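Local coordinates for protein AvrRxo1-ORF1 (Xanthomonas oryzae pv. oryzicola, PDB 4Z8T) that is a bacterial type III effector that probably phosphorylates a nucleotide-type substrate, with a zeta-toxin-like P-loop polynucleotide kinase domain, at residues Leu43-Ala47 with Phe107-Leu111; Ser50-Leu54 with Gly98-Val102. All blocks are in the same frame, centred on the assembly; numbering follows the deposited sequence.

Interaction 1 of 2, residues Leu43-Ala47 with Phe107-Leu111; sequences LLDQA and FKSSL
L43 reaches from its helix toward F107, S110 and L111, and its side chain carries much of this apolar contact. Starting at the backbone, L43 CB lies 3.9 Å from F107 CD1. Past CG the chain forks. One branch, CD2, runs onto S110, with 3.6 Å between L43 CD2 and S110 CB; the serine hydroxyl OG is close to the same methyl. L43 CD1 touches S110 CB as well and ends 3.8 Å from L111 CD2, where the two leucines meet at a slant. A chi1 of -60° brings CG beside the backbone N and a chi2 of -177° extends the chain, together carrying the methyls to S110 and L111. The F107 ring comes back the other way: F107 CE1 sits 3.7 Å from L43 O, and the carbonyl oxygen meets the rim of the ring in its plane. That carbonyl is already the acceptor for A47 N inside the helix. F107 CZ, the far end of the ring, is 3.9 Å from A47 CB, while L44 CD2 approaches it obliquely. Helix 123-141 completes the packing, with L133 against F107, R136 against L44, F137 against A47 and E129 against L111, joining helix 34-60 to helix 108-113.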
loop_
_atom_site.group_PDB
_atom_site.type_symbol
_atom_site.label_atom_id
_atom_site.label_comp_id
_atom_site.label_asym_id
_atom_site.label_seq_id
_atom_site.Cartn_x
_atom_site.Cartn_y
_atom_site.Cartn_z
ATOM N N LEU A 43 -31.895 -34.180 -2.505
ATOM C CA LEU A 43 -31.238 -32.904 -2.771
ATOM C C LEU A 43 -30.566 -32.878 -4.141
ATOM O O LEU A 43 -30.584 -31.841 -4.819
ATOM C CB LEU A 43 -30.241 -32.565 -1.666
ATOM C CG LEU A 43 -30.882 -32.440 -0.280
ATOM C CD1 LEU A 43 -29.832 -32.033 0.733
ATOM C CD2 LEU A 43 -32.007 -31.441 -0.289
ATOM N N LEU A 44 -29.986 -34.005 -4.551
ATOM C CA LEU A 44 -29.332 -34.067 -5.861
ATOM C C LEU A 44 -30.367 -34.010 -6.971
ATOM O O LEU A 44 -30.130 -33.392 -8.012
ATOM C CB LEU A 44 -28.465 -35.320 -5.997
ATOM C CG LEU A 44 -27.175 -35.298 -5.180
ATOM C CD1 LEU A 44 -26.478 -36.643 -5.174
ATOM C CD2 LEU A 44 -26.231 -34.217 -5.712
ATOM N N ASP A 45 -31.520 -34.641 -6.755
ATOM C CA ASP A 45 -32.592 -34.574 -7.744
ATOM C C ASP A 45 -33.060 -33.140 -7.933
ATOM O O ASP A 45 -33.292 -32.693 -9.063
ATOM C CB ASP A 45 -33.781 -35.451 -7.336
ATOM C CG ASP A 45 -33.504 -36.931 -7.503
ATOM O OD1 ASP A 45 -32.572 -37.294 -8.248
ATOM O OD2 ASP A 45 -34.236 -37.740 -6.895
ATOM N N GLN A 46 -33.196 -32.419 -6.824
ATOM C CA GLN A 46 -33.653 -31.037 -6.882
ATOM C C GLN A 46 -32.646 -30.163 -7.632
ATOM O O GLN A 46 -33.015 -29.382 -8.513
ATOM C CB GLN A 46 -33.869 -30.487 -5.472
ATOM C CG GLN A 46 -35.055 -31.111 -4.744
ATOM C CD GLN A 46 -35.209 -30.599 -3.317
ATOM O OE1 GLN A 46 -34.413 -29.779 -2.842
ATOM N NE2 GLN A 46 -36.240 -31.077 -2.628
ATOM N N ALA A 47 -31.380 -30.304 -7.267
ATOM C CA ALA A 47 -30.307 -29.509 -7.867
ATOM C C ALA A 47 -30.200 -29.804 -9.357
ATOM O O ALA A 47 -30.019 -28.899 -10.188
ATOM C CB ALA A 47 -28.989 -29.804 -7.163
ATOM N N PHE A 107 -26.294 -26.621 -0.676
ATOM C CA PHE A 107 -26.861 -27.790 0.017
ATOM C C PHE A 107 -26.906 -27.605 1.520
ATOM O O PHE A 107 -27.518 -28.419 2.227
ATOM C CB PHE A 107 -26.061 -29.061 -0.284
ATOM C CG PHE A 107 -26.113 -29.481 -1.730
ATOM C CD1 PHE A 107 -27.273 -30.027 -2.259
ATOM C CD2 PHE A 107 -25.004 -29.333 -2.559
ATOM C CE1 PHE A 107 -27.345 -30.418 -3.583
ATOM C CE2 PHE A 107 -25.065 -29.720 -3.891
ATOM C CZ PHE A 107 -26.238 -30.270 -4.404
ATOM N N LYS A 108 -26.250 -26.560 2.013
ATOM C CA LYS A 108 -26.000 -26.428 3.447
ATOM C C LYS A 108 -27.243 -26.222 4.290
ATOM O O LYS A 108 -27.368 -26.831 5.348
ATOM C CB LYS A 108 -24.986 -25.315 3.735
ATOM C CG LYS A 108 -23.553 -25.737 3.467
ATOM C CD LYS A 108 -22.573 -24.687 3.979
ATOM C CE LYS A 108 -21.156 -25.210 3.951
ATOM N NZ LYS A 108 -20.736 -25.445 2.547
ATOM N N SER A 109 -28.161 -25.381 3.829
ATOM C CA SER A 109 -29.371 -25.123 4.593
ATOM C C SER A 109 -30.185 -26.409 4.748
ATOM O O SER A 109 -30.629 -26.743 5.852
ATOM C CB SER A 109 -30.215 -24.045 3.916
ATOM O OG SER A 109 -31.407 -23.816 4.647
ATOM N N SER A 110 -30.356 -27.138 3.648
ATOM C CA SER A 110 -31.122 -28.378 3.683
ATOM C C SER A 110 -30.459 -29.407 4.588
ATOM O O SER A 110 -31.136 -30.101 5.350
ATOM C CB SER A 110 -31.316 -28.956 2.280
ATOM O OG SER A 110 -32.236 -28.178 1.531
ATOM N N LEU A 111 -29.142 -29.531 4.494
ATOM C CA LEU A 111 -28.446 -30.514 5.327
ATOM C C LEU A 111 -28.506 -30.101 6.789
ATOM O O LEU A 111 -28.597 -30.949 7.686
ATOM C CB LEU A 111 -26.993 -30.655 4.889
ATOM C CG LEU A 111 -26.818 -31.267 3.499
ATOM C CD1 LEU A 111 -25.350 -31.238 3.106
ATOM C CD2 LEU A 111 -27.346 -32.706 3.476
#

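Interaction 2 of 2, residues Ser50-Leu54 with Gly98-Val102; sequences SALTL and GKGCV
S50, A51 and L54, on one side of helix 34-60, receive the loop at K99 and G100, whose backbone comes in very close: the CA atoms of A51 and G100 are only 4.1 Å apart. Most of the contact is side chain against backbone. S50 CB rests 3.7 Å from G100 CA, and A51 CB meets the glycine carbonyl, 3.6 Å from G100 O. L54 works from the next turn: its CD1 methyl lies 3.6 Å from K99 O and 3.9 Å from G100 C. Keeping CG beside the backbone N (chi1 -75°) sends the L54 branches to the peptide joining K99 to G100. G100, at a positive phi of 112°, presents only its CA and backbone to the helix.

Side-chain contacts are fewer. S50 OG is 3.7 Å from K99 CB; the bend of the lysine chain at chi3 also brings CE near this hydroxyl, and the ammonium end then leads off. L54 CD1 stands at a looser 4.5 Å from C101 SG.

No hydrogen bond spans the two segments; the polar groups look elsewhere. K99 O accepts from T96 OG1, and S50 OG makes a weak bond to Q46 O of its own helix. The arrangement is a glycine-containing loop packed on a helix. The loop's V102 makes backbone hydrogen bonds with V155 and D157 of edge strand 154-157, in a mixed sheet whose parallel part includes 66-71 and 179-185, consistent with a P-loop kinase fold related to zeta toxins.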
loop_
_atom_site.group_PDB
_atom_site.type_symbol
_atom_site.label_atom_id
_atom_site.label_comp_id
_atom_site.label_asym_id
_atom_site.label_seq_id
_atom_site.Cartn_x
_atom_site.Cartn_y
_atom_site.Cartn_z
ATOM N N SER A 50 -32.978 -28.130 -11.234
ATOM C CA SER A 50 -32.707 -26.708 -11.366
ATOM C C SER A 50 -31.643 -26.474 -12.426
ATOM O O SER A 50 -31.766 -25.557 -13.232
ATOM C CB SER A 50 -32.253 -26.116 -10.035
ATOM O OG SER A 50 -33.325 -26.121 -9.102
ATOM N N ALA A 51 -30.606 -27.303 -12.427
ATOM C CA ALA A 51 -29.537 -27.131 -13.408
ATOM C C ALA A 51 -30.052 -27.353 -14.826
ATOM O O ALA A 51 -29.617 -26.682 -15.778
ATOM C CB ALA A 51 -28.379 -28.068 -13.099
ATOM N N LEU A 52 -30.972 -28.299 -14.992
ATOM C CA LEU A 52 -31.490 -28.569 -16.327
ATOM C C LEU A 52 -32.343 -27.405 -16.794
ATOM O O LEU A 52 -32.319 -27.043 -17.969
ATOM C CB LEU A 52 -32.286 -29.878 -16.345
ATOM C CG LEU A 52 -32.720 -30.407 -17.713
ATOM C CD1 LEU A 52 -31.532 -30.594 -18.642
ATOM C CD2 LEU A 52 -33.474 -31.724 -17.537
ATOM N N THR A 53 -33.100 -26.813 -15.876
ATOM C CA THR A 53 -33.883 -25.626 -16.211
ATOM C C THR A 53 -32.955 -24.515 -16.707
ATOM O O THR A 53 -33.211 -23.904 -17.750
ATOM C CB THR A 53 -34.703 -25.140 -15.006
ATOM O OG1 THR A 53 -35.683 -26.132 -14.682
ATOM C CG2 THR A 53 -35.413 -23.843 -15.330
ATOM N N LEU A 54 -31.869 -24.281 -15.977
ATOM C CA LEU A 54 -30.879 -23.282 -16.385
ATOM C C LEU A 54 -30.370 -23.597 -17.780
ATOM O O LEU A 54 -30.359 -22.733 -18.662
ATOM C CB LEU A 54 -29.689 -23.269 -15.420
ATOM C CG LEU A 54 -29.819 -22.628 -14.040
ATOM C CD1 LEU A 54 -28.444 -22.613 -13.371
ATOM C CD2 LEU A 54 -30.394 -21.217 -14.129
ATOM N N GLY A 98 -32.380 -18.491 -8.755
ATOM C CA GLY A 98 -30.975 -18.555 -8.402
ATOM C C GLY A 98 -30.386 -19.931 -8.165
ATOM O O GLY A 98 -29.178 -20.056 -7.940
ATOM N N LYS A 99 -31.210 -20.970 -8.231
ATOM C CA LYS A 99 -30.731 -22.319 -7.959
ATOM C C LYS A 99 -30.132 -22.983 -9.200
ATOM O O LYS A 99 -30.394 -22.556 -10.327
ATOM C CB LYS A 99 -31.871 -23.175 -7.399
ATOM C CG LYS A 99 -32.433 -22.638 -6.083
ATOM C CD LYS A 99 -33.486 -23.571 -5.508
ATOM C CE LYS A 99 -34.716 -23.629 -6.392
ATOM N NZ LYS A 99 -35.435 -22.326 -6.439
ATOM N N GLY A 100 -29.326 -24.021 -8.986
ATOM C CA GLY A 100 -28.830 -24.832 -10.089
ATOM C C GLY A 100 -27.336 -24.715 -10.332
ATOM O O GLY A 100 -26.785 -25.414 -11.190
ATOM N N CYS A 101 -26.671 -23.845 -9.576
ATOM C CA CYS A 101 -25.235 -23.633 -9.745
ATOM C C CYS A 101 -24.411 -24.639 -8.952
ATOM O O CYS A 101 -24.860 -25.152 -7.910
ATOM C CB CYS A 101 -24.847 -22.212 -9.318
ATOM S SG CYS A 101 -25.729 -20.916 -10.215
ATOM N N VAL A 102 -23.210 -24.935 -9.448
ATOM C CA VAL A 102 -22.273 -25.793 -8.719
ATOM C C VAL A 102 -21.581 -25.010 -7.611
ATOM O O VAL A 102 -20.793 -24.102 -7.872
ATOM C CB VAL A 102 -21.208 -26.400 -9.636
ATOM C CG1 VAL A 102 -20.243 -27.257 -8.822
ATOM C CG2 VAL A 102 -21.865 -27.229 -10.718
#

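Interactions 1 and 2 sit in succession along helix 34-60, with centres about 12 Å apart and on the same side of the chain's centre. Each brings back a piece of the chain between helix 87-95 and helix 123-141: the loop 98-102 first, then 107-111 a few residues later. The two differ in kind, since interaction 1 is made largely by side chains and interaction 2 by loop backbone pressed on the helix. F137 of helix 123-141 ties them together, touching both A47 and A51. A glycerol, probably from crystallisation, accompanies interaction 2, hydrogen-bonded to G98 O and about 4 Å from the C101 side chain.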